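Local coordinates for protein sialidase B (Streptococcus pneumoniae serotype 4, PDB 4XJW) that cleaves alpha-linked terminal sialic acid residues from oligosaccharides, glycoproteins and glycolipids, acting as an intramolecular trans-sialidase, at residues P190-F195 with K249-P254; S216-S221 with Y243-G248; M258-Y263 with N405-D410; T522-Y527 with G545-S550; T549-Q554 with S579-G584. The protein carries 1 engineered substitution. All coordinates share one frame; numbering follows the deposited sequence.

Overall arrangement
Contacts 3 and 5 are buried, whereas contacts 1, 2 and 4 each run from a covered core to a more exposed border. Contacts 1 and 2 touch, and each takes one segment from the Asp-box repeat around 242-253: contact 2 is a strand pair with a salt bridge at its end, contact 1 an indole packed on isoleucine. Contacts 4 and 5 have T549 and S550 in common, and their centres lie about 9 Å apart; water bridges and backbone bonding dominate contact 4, while contact 5 is marked by an arginine held at its edge, probably part of the substrate site. Contact 3, an aromatic cluster away from the annotated sites, joins loops 142 residues apart in sequence.

Contact 1: residues P190-F195 with K249-P254; sequences PFQLIF and KTWSEP
I194 packs over one face of the W251 indole, and this is the tightly packed part of the contact. Its CD1 methyl sits over the six-membered ring of W251, 3.5 Å from the centroid and 12° off the ring normal, a CH-pi contact. CG1 runs over the pyrrole side of the indole, and the branch CG2 reaches W251 CE3 at 3.8 Å. With CG1 anti to the carbonyl carbon (chi1 -58°), beta-branched isoleucine suits the place because CG1, CD1 and CG2 all touch the indole. Beyond it, F195 CD1 rests on P254 CG at 3.7 Å, a rigid pyrrolidine against an aromatic ring. Toward solvent the contact is looser and more polar. Q192 stretches past the indole, its NE2 near the edge of the W251 ring, and donates to K249 O at 3.0 Å; the donor stands well above the carbonyl plane. A single water joins the two backbones, 2.9 Å from I194 O and 3.0 Å from S252 O. The indole N-H is spent within its own loop, W251 NE1 bonding to G248 O. T250 and W251 close the S-x-D-x-G-x-T-W sequence, here S244 to W251, so the I194-W251 packing shows how the tryptophan of an Asp-box, the recurring hairpin turn of sialidase propellers, is covered by a loop from elsewhere in the chain.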
# COMPACT_ATOMS: atom_id res chain seq x y z
N PRO A 190 13.04 -3.87 -12.16
CA PRO A 190 12.17 -3.14 -13.08
C PRO A 190 11.39 -2.02 -12.39
O PRO A 190 10.64 -1.29 -13.06
CB PRO A 190 11.19 -4.22 -13.54
CG PRO A 190 11.06 -5.11 -12.34
CD PRO A 190 12.44 -5.14 -11.72
N PHE A 191 11.58 -1.88 -11.08
CA PHE A 191 10.80 -0.95 -10.27
C PHE A 191 11.73 -0.17 -9.34
O PHE A 191 12.90 -0.52 -9.16
CB PHE A 191 9.82 -1.75 -9.39
CG PHE A 191 10.53 -2.55 -8.31
CD1 PHE A 191 11.02 -3.82 -8.58
CD2 PHE A 191 10.71 -2.01 -7.03
CE1 PHE A 191 11.69 -4.55 -7.59
CE2 PHE A 191 11.39 -2.72 -6.05
CZ PHE A 191 11.88 -4.00 -6.33
N GLN A 192 11.19 0.87 -8.71
CA GLN A 192 11.87 1.53 -7.61
C GLN A 192 10.94 1.73 -6.43
O GLN A 192 9.72 1.53 -6.53
CB GLN A 192 12.48 2.85 -8.06
CG GLN A 192 11.48 3.79 -8.69
CD GLN A 192 12.15 4.82 -9.60
OE1 GLN A 192 12.10 4.73 -10.84
NE2 GLN A 192 12.76 5.82 -8.99
N LEU A 193 11.52 2.08 -5.29
CA LEU A 193 10.74 2.38 -4.09
C LEU A 193 10.71 3.89 -3.85
O LEU A 193 11.74 4.57 -3.95
CB LEU A 193 11.29 1.64 -2.87
CG LEU A 193 11.32 0.11 -2.92
CD1 LEU A 193 11.93 -0.46 -1.65
CD2 LEU A 193 9.91 -0.41 -3.16
N ILE A 194 9.53 4.40 -3.55
CA ILE A 194 9.35 5.77 -3.10
C ILE A 194 9.30 5.81 -1.57
O ILE A 194 10.09 6.50 -0.92
CB ILE A 194 8.08 6.41 -3.70
CG1 ILE A 194 8.15 6.38 -5.23
CG2 ILE A 194 7.93 7.86 -3.22
CD1 ILE A 194 6.92 6.91 -5.92
N PHE A 195 8.35 5.08 -1.01
CA PHE A 195 8.23 4.89 0.43
C PHE A 195 8.78 3.51 0.77
O PHE A 195 8.56 2.56 0.01
CB PHE A 195 6.76 4.99 0.84
CG PHE A 195 6.10 6.26 0.39
CD1 PHE A 195 6.26 7.43 1.14
CD2 PHE A 195 5.35 6.31 -0.78
CE1 PHE A 195 5.67 8.64 0.73
CE2 PHE A 195 4.74 7.51 -1.19
CZ PHE A 195 4.89 8.66 -0.44
N LYS A 249 12.48 9.78 -11.67
CA LYS A 249 13.75 9.08 -11.52
C LYS A 249 14.22 9.02 -10.06
O LYS A 249 14.75 7.99 -9.62
CB LYS A 249 14.83 9.70 -12.41
CG LYS A 249 14.68 9.32 -13.88
CD LYS A 249 15.67 10.06 -14.78
CE LYS A 249 15.09 11.39 -15.25
NZ LYS A 249 16.12 12.40 -15.60
N THR A 250 14.02 10.12 -9.33
CA THR A 250 14.39 10.19 -7.91
C THR A 250 13.28 10.86 -7.13
O THR A 250 12.53 11.68 -7.67
CB THR A 250 15.72 10.95 -7.65
OG1 THR A 250 15.56 12.32 -8.04
CG2 THR A 250 16.89 10.31 -8.38
N TRP A 251 13.19 10.50 -5.85
CA TRP A 251 12.11 10.93 -4.98
C TRP A 251 12.65 11.51 -3.68
O TRP A 251 13.67 11.06 -3.17
CB TRP A 251 11.17 9.73 -4.70
CG TRP A 251 10.47 9.29 -5.96
CD1 TRP A 251 10.95 8.45 -6.93
CD2 TRP A 251 9.19 9.73 -6.42
NE1 TRP A 251 10.04 8.34 -7.96
CE2 TRP A 251 8.94 9.12 -7.67
CE3 TRP A 251 8.22 10.60 -5.89
CZ2 TRP A 251 7.76 9.32 -8.39
CZ3 TRP A 251 7.05 10.82 -6.62
CH2 TRP A 251 6.83 10.18 -7.85
N SER A 252 11.94 12.50 -3.15
CA SER A 252 12.34 13.15 -1.91
C SER A 252 12.12 12.28 -0.68
O SER A 252 11.25 11.40 -0.69
CB SER A 252 11.58 14.46 -1.73
OG SER A 252 10.17 14.20 -1.57
N GLU A 253 12.88 12.53 0.38
CA GLU A 253 12.63 11.82 1.64
C GLU A 253 11.22 12.20 2.08
O GLU A 253 10.84 13.37 2.06
CB GLU A 253 13.65 12.21 2.71
CG GLU A 253 13.62 11.30 3.95
CD GLU A 253 13.99 9.83 3.66
OE1 GLU A 253 14.61 9.57 2.60
OE2 GLU A 253 13.68 8.94 4.49
N PRO A 254 10.40 11.21 2.45
CA PRO A 254 9.01 11.51 2.79
C PRO A 254 8.83 12.46 3.98
O PRO A 254 9.67 12.53 4.89
CB PRO A 254 8.45 10.14 3.18
CG PRO A 254 9.28 9.16 2.40
CD PRO A 254 10.68 9.76 2.45
O HOH W 1 12.08 8.61 -1.31

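Contact 2: residues S216-S221 with Y243-G248; sequences SGRVLS and YSDDNG
R218 and D245 form a side-on salt bridge. R218 NE meets D245 OD1 at 2.8 Å, almost straight (178°) and in the guanidinium plane, while NH2 reaches D245 OD2 at 3.0 Å, slightly tilted; both oxygens use their syn lone pairs. The same guanidinium is stacked on Y243: its CZ lies 3.8 Å from the ring centroid, a cation-pi contact with the planes 17° apart. The bend at chi3 (-71°) turns NE out of the line of the chain, and an arginine suits the place because its flat end can cover a ring and still bond at its edge. In the backbone, V219 N donates to S244 O at 2.9 Å, and S244 N returns to V219 O at 2.8 Å, making V219-S244 an antiparallel hydrogen-bonded pair. L220 and Y243 form the following non-hydrogen-bonded pair. Water 2 donates to G217 O and S244 O and accepts from N247 N, tying the two turns together, and S244 OG accepts from G248 N in the opening of the Asp-box turn. Strands 219-226 and 237-244 form a beta hairpin, the middle of a four-stranded propeller blade between 205-213 and 255-256; R218 NH1 also bridges to E431.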
# COMPACT_ATOMS: atom_id res chain seq x y z
N SER A 216 4.01 22.52 -12.37
CA SER A 216 5.43 22.80 -12.48
C SER A 216 6.20 21.62 -13.09
O SER A 216 7.37 21.75 -13.43
CB SER A 216 6.02 23.09 -11.10
OG SER A 216 5.99 21.89 -10.33
N GLY A 217 5.55 20.46 -13.18
CA GLY A 217 6.21 19.25 -13.65
C GLY A 217 6.64 18.33 -12.51
O GLY A 217 7.03 17.18 -12.72
N ARG A 218 6.59 18.86 -11.29
CA ARG A 218 6.80 18.04 -10.10
C ARG A 218 5.70 16.98 -10.01
O ARG A 218 4.53 17.28 -10.23
CB ARG A 218 6.84 18.90 -8.84
CG ARG A 218 6.90 18.09 -7.54
CD ARG A 218 7.13 18.99 -6.33
NE ARG A 218 8.49 19.53 -6.32
CZ ARG A 218 8.96 20.34 -5.37
NH1 ARG A 218 8.19 20.72 -4.36
NH2 ARG A 218 10.21 20.78 -5.44
N VAL A 219 6.09 15.75 -9.72
CA VAL A 219 5.13 14.67 -9.54
C VAL A 219 5.06 14.38 -8.05
O VAL A 219 6.09 14.19 -7.40
CB VAL A 219 5.56 13.40 -10.31
CG1 VAL A 219 4.53 12.29 -10.10
CG2 VAL A 219 5.69 13.71 -11.80
N LEU A 220 3.85 14.39 -7.50
CA LEU A 220 3.62 14.23 -6.06
C LEU A 220 2.97 12.88 -5.80
O LEU A 220 2.13 12.42 -6.59
CB LEU A 220 2.72 15.35 -5.54
CG LEU A 220 2.43 15.45 -4.03
CD1 LEU A 220 3.74 15.68 -3.28
CD2 LEU A 220 1.43 16.57 -3.73
N SER A 221 3.36 12.24 -4.70
CA SER A 221 2.73 10.98 -4.28
C SER A 221 2.35 11.07 -2.83
O SER A 221 3.10 11.59 -2.01
CB SER A 221 3.70 9.81 -4.50
OG SER A 221 3.19 8.59 -3.95
N TYR A 243 7.90 13.72 -3.43
CA TYR A 243 7.77 14.25 -4.79
C TYR A 243 9.02 13.98 -5.60
O TYR A 243 10.12 13.74 -5.05
CB TYR A 243 7.45 15.78 -4.78
CG TYR A 243 8.42 16.56 -3.95
CD1 TYR A 243 9.64 16.97 -4.47
CD2 TYR A 243 8.14 16.84 -2.61
CE1 TYR A 243 10.56 17.66 -3.68
CE2 TYR A 243 9.04 17.51 -1.82
CZ TYR A 243 10.24 17.92 -2.35
OH TYR A 243 11.13 18.60 -1.55
N SER A 244 8.86 14.02 -6.92
CA SER A 244 9.98 13.86 -7.83
C SER A 244 10.02 15.06 -8.77
O SER A 244 8.98 15.46 -9.32
CB SER A 244 9.82 12.57 -8.64
OG SER A 244 10.79 12.56 -9.69
N ASP A 245 11.21 15.63 -8.96
CA ASP A 245 11.38 16.75 -9.89
C ASP A 245 12.04 16.33 -11.20
O ASP A 245 12.32 17.19 -12.06
CB ASP A 245 12.18 17.89 -9.24
CG ASP A 245 11.37 18.61 -8.19
OD1 ASP A 245 10.16 18.76 -8.42
OD2 ASP A 245 11.93 19.01 -7.16
N ASP A 246 12.30 15.05 -11.36
CA ASP A 246 12.98 14.55 -12.54
C ASP A 246 12.20 13.42 -13.20
O ASP A 246 12.77 12.40 -13.59
CB ASP A 246 14.43 14.13 -12.22
CG ASP A 246 14.51 13.13 -11.09
OD1 ASP A 246 13.46 12.61 -10.65
OD2 ASP A 246 15.65 12.86 -10.63
N ASN A 247 10.89 13.63 -13.32
CA ASN A 247 10.02 12.69 -14.03
C ASN A 247 10.01 11.28 -13.44
O ASN A 247 9.93 10.30 -14.17
CB ASN A 247 10.36 12.68 -15.52
CG ASN A 247 10.09 14.02 -16.18
OD1 ASN A 247 9.19 14.74 -15.77
ND2 ASN A 247 10.89 14.36 -17.17
N GLY A 248 10.15 11.22 -12.12
CA GLY A 248 10.06 9.96 -11.39
C GLY A 248 11.37 9.22 -11.20
O GLY A 248 11.36 8.13 -10.63
O HOH W 2 9.11 15.45 -12.18

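Contact 3: residues M258-Y263 with N405-D410; sequences MKFNDY and NVFYKD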
# COMPACT_ATOMS: atom_id res chain seq x y z
N MET A 258 -0.49 14.50 7.13
CA MET A 258 -1.38 14.43 8.29
C MET A 258 -0.83 13.40 9.25
O MET A 258 -0.48 12.28 8.85
CB MET A 258 -2.81 14.02 7.88
CG MET A 258 -3.51 15.01 6.97
SD MET A 258 -5.23 14.53 6.67
CE MET A 258 -5.69 15.77 5.47
N LYS A 259 -0.75 13.77 10.53
CA LYS A 259 -0.21 12.86 11.53
C LYS A 259 -0.85 13.12 12.88
O LYS A 259 -1.32 14.23 13.17
CB LYS A 259 1.29 13.04 11.64
CG LYS A 259 1.67 14.34 12.32
CD LYS A 259 3.17 14.42 12.56
CE LYS A 259 3.64 13.16 13.24
NZ LYS A 259 5.09 13.18 13.57
N PHE A 260 -0.87 12.06 13.69
CA PHE A 260 -1.27 12.14 15.09
C PHE A 260 -0.12 11.63 15.94
O PHE A 260 0.70 10.83 15.47
CB PHE A 260 -2.48 11.24 15.36
CG PHE A 260 -3.79 11.83 14.93
CD1 PHE A 260 -4.16 13.10 15.33
CD2 PHE A 260 -4.66 11.09 14.15
CE1 PHE A 260 -5.40 13.63 14.97
CE2 PHE A 260 -5.89 11.62 13.77
CZ PHE A 260 -6.26 12.89 14.18
N ASN A 261 -0.07 12.07 17.19
CA ASN A 261 1.06 11.74 18.05
C ASN A 261 0.66 11.05 19.35
O ASN A 261 1.48 10.92 20.27
CB ASN A 261 1.90 12.98 18.34
CG ASN A 261 2.67 13.44 17.11
OD1 ASN A 261 3.28 12.63 16.41
ND2 ASN A 261 2.62 14.73 16.83
N ASP A 262 -0.58 10.58 19.40
CA ASP A 262 -1.05 9.83 20.55
C ASP A 262 -0.31 8.49 20.71
O ASP A 262 -0.15 8.00 21.82
CB ASP A 262 -2.58 9.64 20.53
CG ASP A 262 -3.12 9.13 19.19
OD1 ASP A 262 -2.63 9.55 18.12
OD2 ASP A 262 -4.09 8.34 19.22
N TYR A 263 0.12 7.92 19.59
CA TYR A 263 0.99 6.75 19.60
C TYR A 263 2.32 7.06 18.91
O TYR A 263 2.36 7.83 17.94
CB TYR A 263 0.31 5.57 18.90
CG TYR A 263 -0.65 4.81 19.78
CD1 TYR A 263 -1.76 5.44 20.33
CD2 TYR A 263 -0.45 3.47 20.04
CE1 TYR A 263 -2.65 4.75 21.14
CE2 TYR A 263 -1.35 2.75 20.85
CZ TYR A 263 -2.44 3.41 21.39
OH TYR A 263 -3.33 2.73 22.20
N ASN A 405 -5.16 16.04 22.12
CA ASN A 405 -5.93 16.24 20.90
C ASN A 405 -7.32 15.63 21.07
O ASN A 405 -7.46 14.55 21.65
CB ASN A 405 -5.19 15.60 19.72
CG ASN A 405 -5.77 15.98 18.37
OD1 ASN A 405 -6.90 15.63 18.06
ND2 ASN A 405 -4.99 16.68 17.57
N VAL A 406 -8.34 16.30 20.54
CA VAL A 406 -9.72 15.83 20.73
C VAL A 406 -10.00 14.51 20.02
O VAL A 406 -11.04 13.89 20.25
CB VAL A 406 -10.76 16.90 20.30
CG1 VAL A 406 -10.64 18.14 21.17
CG2 VAL A 406 -10.62 17.23 18.81
N PHE A 407 -9.09 14.08 19.15
CA PHE A 407 -9.20 12.78 18.49
C PHE A 407 -8.57 11.63 19.28
O PHE A 407 -8.62 10.47 18.84
CB PHE A 407 -8.59 12.87 17.08
CG PHE A 407 -9.49 13.54 16.08
CD1 PHE A 407 -9.47 14.92 15.93
CD2 PHE A 407 -10.36 12.79 15.29
CE1 PHE A 407 -10.31 15.54 15.00
CE2 PHE A 407 -11.21 13.41 14.37
CZ PHE A 407 -11.17 14.77 14.23
N TYR A 408 -8.02 11.93 20.45
CA TYR A 408 -7.25 10.95 21.21
C TYR A 408 -8.07 10.24 22.29
O TYR A 408 -9.04 10.80 22.81
CB TYR A 408 -6.05 11.59 21.90
CG TYR A 408 -4.96 12.13 21.01
CD1 TYR A 408 -5.00 11.97 19.62
CD2 TYR A 408 -3.88 12.80 21.56
CE1 TYR A 408 -3.97 12.47 18.82
CE2 TYR A 408 -2.87 13.30 20.77
CZ TYR A 408 -2.91 13.14 19.41
OH TYR A 408 -1.88 13.67 18.66
N LYS A 409 -7.64 9.04 22.63
CA LYS A 409 -8.31 8.23 23.65
C LYS A 409 -8.23 8.90 25.02
O LYS A 409 -9.18 8.85 25.80
CB LYS A 409 -7.68 6.84 23.70
CG LYS A 409 -8.16 5.96 24.85
CD LYS A 409 -7.46 4.61 24.79
CE LYS A 409 -7.90 3.70 25.92
NZ LYS A 409 -7.22 2.38 25.86
N ASP A 410 -7.10 9.55 25.30
CA ASP A 410 -6.85 10.10 26.63
C ASP A 410 -7.32 11.55 26.82
O ASP A 410 -7.09 12.15 27.88
CB ASP A 410 -5.35 10.02 26.97
CG ASP A 410 -4.86 8.60 27.19
OD1 ASP A 410 -5.63 7.64 26.98
OD2 ASP A 410 -3.67 8.46 27.56
O HOH W 3 -5.31 7.75 21.52
O HOH W 4 -4.79 2.15 24.60
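The ring of Y408 is sandwiched, with D262 CB over the centre of one face and N405 CB over the centre of the other. The D262 methylene stands 3.3 Å from the centroid, 5° off the normal, a CH-pi contact, and the carboxylate lies nearly parallel to the ring, OD1 3.3 Å from Y408 CE1. A chi1 of 49° sets D262 CG between the backbone N and the carbonyl carbon, near Y408 CD1. At the ring edge stands F260, whose CD1 approaches Y408 CE1 at 3.6 Å. F260 CZ also meets F407 CB at 3.7 Å, so three aromatic residues cluster. An Asx turn, N405 OD1 accepting from F407 N, stiffens the type I turn that presents Y408. N261 N donates to Y408 OH at 2.8 Å (163°). D262 OD2 is bonded by A285 N and by a water that accepts from K409 N. The contact ties the loop after strand 255-256 to that between strands 400-403 and 413-414, away from the active site. The buried carboxylate lies over an electron-rich ring but has donors on OD2, which would probably offset the cost of burying its charge, and tyrosine offers a broad flat surface and an acceptor at its tip.

Contact 4: residues T522-Y527 with G545-S550; sequences TGKIAY and GIQQTS
G523 meets Q548 in a backbone-to-backbone contact at one end of a propeller blade, where the turn before strand 526-530 lies beside the chain leaving strand 541-542. Q548 N donates to G523 O at 3.0 Å, from above the carbonyl plane and nearly straight (169°). Glycine suits these backbone angles (phi 82°), where a CB would be jammed against the carbonyl O of T522, and lets Q548 O lie close. T522 OG1, also bonded to T520 OG1, accepts from K524 N in an ST turn. Segment 545-550 belongs to the connection to the next blade of the sialidase beta-propeller, and the contact sets it against the turn of the preceding blade. Waters extend the contact: water 5 joins G523 N to T549 O, and water 7 links I525 N with I546 O. Among the side chains, I525 CD1 packs on I546 CG2 at 3.8 Å, and I525 CG1 lies 3.9 Å from Q548 NE2, I525 and Q548 crossing at about a right angle. The amide of Q548 is held elsewhere, NE2 by T574 OG1 and OE1 by T553 N, as befits a buried polar group. Its side chain lies about 4 Å from that of R519, which probably binds substrate.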
# COMPACT_ATOMS: atom_id res chain seq x y z
N THR A 522 -20.27 -6.32 -8.45
CA THR A 522 -20.76 -7.13 -9.56
C THR A 522 -19.69 -7.90 -10.32
O THR A 522 -20.01 -8.68 -11.21
CB THR A 522 -21.50 -6.26 -10.60
OG1 THR A 522 -20.55 -5.49 -11.36
CG2 THR A 522 -22.48 -5.32 -9.94
N GLY A 523 -18.41 -7.66 -10.00
CA GLY A 523 -17.32 -8.20 -10.78
C GLY A 523 -16.97 -7.38 -12.02
O GLY A 523 -16.14 -7.80 -12.82
N LYS A 524 -17.63 -6.24 -12.20
CA LYS A 524 -17.34 -5.34 -13.32
C LYS A 524 -17.15 -3.92 -12.81
O LYS A 524 -17.81 -3.49 -11.87
CB LYS A 524 -18.46 -5.38 -14.35
CG LYS A 524 -18.57 -6.70 -15.10
CD LYS A 524 -19.67 -6.64 -16.16
CE LYS A 524 -19.80 -7.98 -16.88
NZ LYS A 524 -18.66 -8.88 -16.55
N ILE A 525 -16.23 -3.20 -13.46
CA ILE A 525 -16.03 -1.79 -13.18
C ILE A 525 -17.20 -1.01 -13.78
O ILE A 525 -17.63 -1.30 -14.90
CB ILE A 525 -14.70 -1.33 -13.79
CG1 ILE A 525 -13.55 -2.08 -13.10
CG2 ILE A 525 -14.53 0.20 -13.69
CD1 ILE A 525 -12.20 -1.88 -13.78
N ALA A 526 -17.74 -0.06 -13.02
CA ALA A 526 -18.88 0.71 -13.48
C ALA A 526 -18.44 2.10 -13.88
O ALA A 526 -17.31 2.51 -13.58
CB ALA A 526 -19.95 0.80 -12.40
N TYR A 527 -19.32 2.84 -14.54
CA TYR A 527 -19.06 4.24 -14.83
C TYR A 527 -20.33 5.06 -14.95
O TYR A 527 -21.41 4.51 -15.19
CB TYR A 527 -18.16 4.40 -16.06
CG TYR A 527 -18.76 3.95 -17.37
CD1 TYR A 527 -19.49 4.83 -18.16
CD2 TYR A 527 -18.58 2.65 -17.83
CE1 TYR A 527 -20.03 4.43 -19.35
CE2 TYR A 527 -19.12 2.23 -19.03
CZ TYR A 527 -19.85 3.14 -19.79
OH TYR A 527 -20.39 2.74 -20.99
N GLY A 545 -15.40 -6.58 -20.42
CA GLY A 545 -14.05 -6.77 -20.93
C GLY A 545 -12.96 -6.70 -19.88
O GLY A 545 -11.81 -7.04 -20.16
N ILE A 546 -13.31 -6.21 -18.69
CA ILE A 546 -12.38 -6.22 -17.56
C ILE A 546 -13.06 -6.99 -16.45
O ILE A 546 -14.23 -6.73 -16.16
CB ILE A 546 -12.06 -4.80 -17.07
CG1 ILE A 546 -11.40 -3.98 -18.18
CG2 ILE A 546 -11.12 -4.85 -15.85
CD1 ILE A 546 -11.10 -2.56 -17.79
N GLN A 547 -12.35 -7.93 -15.84
CA GLN A 547 -12.90 -8.68 -14.70
C GLN A 547 -12.35 -8.19 -13.37
O GLN A 547 -11.15 -7.94 -13.24
CB GLN A 547 -12.58 -10.17 -14.80
CG GLN A 547 -12.73 -10.80 -16.18
CD GLN A 547 -14.03 -10.44 -16.85
OE1 GLN A 547 -15.09 -10.42 -16.21
NE2 GLN A 547 -13.97 -10.14 -18.14
N GLN A 548 -13.23 -8.09 -12.37
CA GLN A 548 -12.81 -7.95 -10.98
C GLN A 548 -13.45 -9.06 -10.16
O GLN A 548 -14.30 -9.79 -10.67
CB GLN A 548 -13.18 -6.58 -10.41
CG GLN A 548 -12.26 -5.46 -10.90
CD GLN A 548 -12.25 -4.26 -9.98
OE1 GLN A 548 -13.10 -4.11 -9.10
NE2 GLN A 548 -11.29 -3.37 -10.22
N THR A 549 -13.04 -9.18 -8.91
CA THR A 549 -13.65 -10.11 -7.98
C THR A 549 -14.99 -9.57 -7.52
O THR A 549 -15.33 -8.41 -7.74
CB THR A 549 -12.80 -10.26 -6.73
OG1 THR A 549 -12.63 -8.96 -6.15
CG2 THR A 549 -11.43 -10.88 -7.06
N SER A 550 -15.74 -10.42 -6.83
CA SER A 550 -17.00 -10.00 -6.23
C SER A 550 -16.88 -8.79 -5.31
O SER A 550 -17.78 -7.96 -5.26
CB SER A 550 -17.64 -11.18 -5.49
OG SER A 550 -16.78 -11.71 -4.50
O HOH W 5 -16.78 -6.21 -8.21
O HOH W 6 -15.82 -3.72 -9.38
O HOH W 7 -15.34 -4.32 -15.96

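Contact 5: residues T549-Q554 with S579-G584; sequences TSYGTQ and SGRKGG
T549 and S579 bring their CA atoms to 5.6 Å where two turns converge, an ST motif with T549 OG1 accepting from G552 N and an inverse gamma turn centred on R581. The side chain of R581 runs extended (chi2 -177°, chi3 176°), which carries NE to the 549-554 loop. There NH2 donates to G552 O at 2.9 Å, straight (170°) and in the guanidinium plane, while NE reaches T553 OG1 at 2.8 Å along a more bent path. The two bonds fix the rotation of the group; NH1 goes to S635 OG. R581 probably binds the substrate, together with R519 and R207, consistent with the arginine triad of sialidases. Y551 presents its ring edge to this arm, CE1 3.7 Å from R581 NE, and T549 OG1 stands over the ring centre. Threonine suits position 549 because its branches divide the work: OG1 serves the turn, and CG2 packs against G580 N at 3.4 Å. Water 8 joins Y551 OH to S579 O. Segment 579-584 lies in the loop between strands 569-575 and 584-592, ending on the first residue of the latter, and 549-554 leads into strand 556-559; the contact lies at one end of that four-stranded blade, where Y551 stacks on W636.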
# COMPACT_ATOMS: atom_id res chain seq x y z
N THR A 549 -13.04 -9.18 -8.91
CA THR A 549 -13.65 -10.11 -7.98
C THR A 549 -14.99 -9.57 -7.52
O THR A 549 -15.33 -8.41 -7.74
CB THR A 549 -12.80 -10.26 -6.73
OG1 THR A 549 -12.63 -8.96 -6.15
CG2 THR A 549 -11.43 -10.88 -7.06
N SER A 550 -15.74 -10.42 -6.83
CA SER A 550 -17.00 -10.00 -6.23
C SER A 550 -16.88 -8.79 -5.31
O SER A 550 -17.78 -7.96 -5.26
CB SER A 550 -17.64 -11.18 -5.49
OG SER A 550 -16.78 -11.71 -4.50
N TYR A 551 -15.76 -8.68 -4.59
CA TYR A 551 -15.60 -7.59 -3.64
C TYR A 551 -14.99 -6.34 -4.31
O TYR A 551 -15.16 -5.23 -3.82
CB TYR A 551 -14.79 -8.02 -2.42
CG TYR A 551 -13.50 -8.71 -2.77
CD1 TYR A 551 -12.34 -7.98 -3.04
CD2 TYR A 551 -13.43 -10.10 -2.85
CE1 TYR A 551 -11.15 -8.62 -3.37
CE2 TYR A 551 -12.25 -10.75 -3.17
CZ TYR A 551 -11.11 -10.00 -3.43
OH TYR A 551 -9.94 -10.65 -3.76
N GLY A 552 -14.30 -6.54 -5.43
CA GLY A 552 -13.76 -5.42 -6.20
C GLY A 552 -12.44 -4.88 -5.71
O GLY A 552 -11.97 -5.26 -4.64
N THR A 553 -11.85 -3.96 -6.49
CA THR A 553 -10.59 -3.29 -6.15
C THR A 553 -10.63 -1.88 -6.71
O THR A 553 -11.26 -1.64 -7.74
CB THR A 553 -9.37 -4.04 -6.77
OG1 THR A 553 -9.36 -5.40 -6.30
CG2 THR A 553 -8.06 -3.41 -6.34
N GLN A 554 -9.97 -0.94 -6.04
CA GLN A 554 -9.82 0.42 -6.55
C GLN A 554 -9.32 0.37 -7.99
O GLN A 554 -8.49 -0.49 -8.35
CB GLN A 554 -8.83 1.18 -5.67
CG GLN A 554 -8.66 2.67 -6.03
CD GLN A 554 -7.22 3.15 -5.95
OE1 GLN A 554 -6.29 2.35 -5.86
NE2 GLN A 554 -7.03 4.46 -5.99
N SER A 579 -10.76 -13.73 -9.64
CA SER A 579 -10.35 -14.61 -8.54
C SER A 579 -9.71 -13.90 -7.35
O SER A 579 -10.04 -14.18 -6.20
CB SER A 579 -9.39 -15.67 -9.08
OG SER A 579 -9.00 -16.57 -8.07
N GLY A 580 -8.79 -12.97 -7.62
CA GLY A 580 -8.09 -12.30 -6.55
C GLY A 580 -7.55 -10.97 -7.02
O GLY A 580 -7.84 -10.54 -8.13
N ARG A 581 -6.77 -10.31 -6.16
CA ARG A 581 -6.13 -9.05 -6.55
C ARG A 581 -4.77 -9.37 -7.17
O ARG A 581 -3.73 -9.40 -6.49
CB ARG A 581 -6.03 -8.11 -5.35
CG ARG A 581 -7.37 -7.51 -4.98
CD ARG A 581 -7.32 -6.52 -3.84
NE ARG A 581 -8.64 -5.91 -3.60
CZ ARG A 581 -8.98 -5.25 -2.50
NH1 ARG A 581 -8.09 -5.12 -1.51
NH2 ARG A 581 -10.19 -4.71 -2.37
N LYS A 582 -4.81 -9.67 -8.46
CA LYS A 582 -3.66 -10.17 -9.22
C LYS A 582 -3.91 -9.88 -10.69
O LYS A 582 -5.00 -9.39 -11.06
CB LYS A 582 -3.46 -11.67 -8.97
CG LYS A 582 -4.68 -12.54 -9.22
CD LYS A 582 -4.40 -13.99 -8.85
CE LYS A 582 -5.65 -14.85 -9.00
NZ LYS A 582 -5.44 -16.22 -8.45
N GLY A 583 -2.90 -10.11 -11.52
CA GLY A 583 -3.07 -9.91 -12.95
C GLY A 583 -3.28 -8.44 -13.30
O GLY A 583 -4.21 -8.08 -14.02
N GLY A 584 -2.40 -7.60 -12.78
CA GLY A 584 -2.53 -6.16 -12.98
C GLY A 584 -2.38 -5.76 -14.42
O GLY A 584 -1.55 -6.32 -15.15
O HOH W 8 -9.83 -13.30 -3.53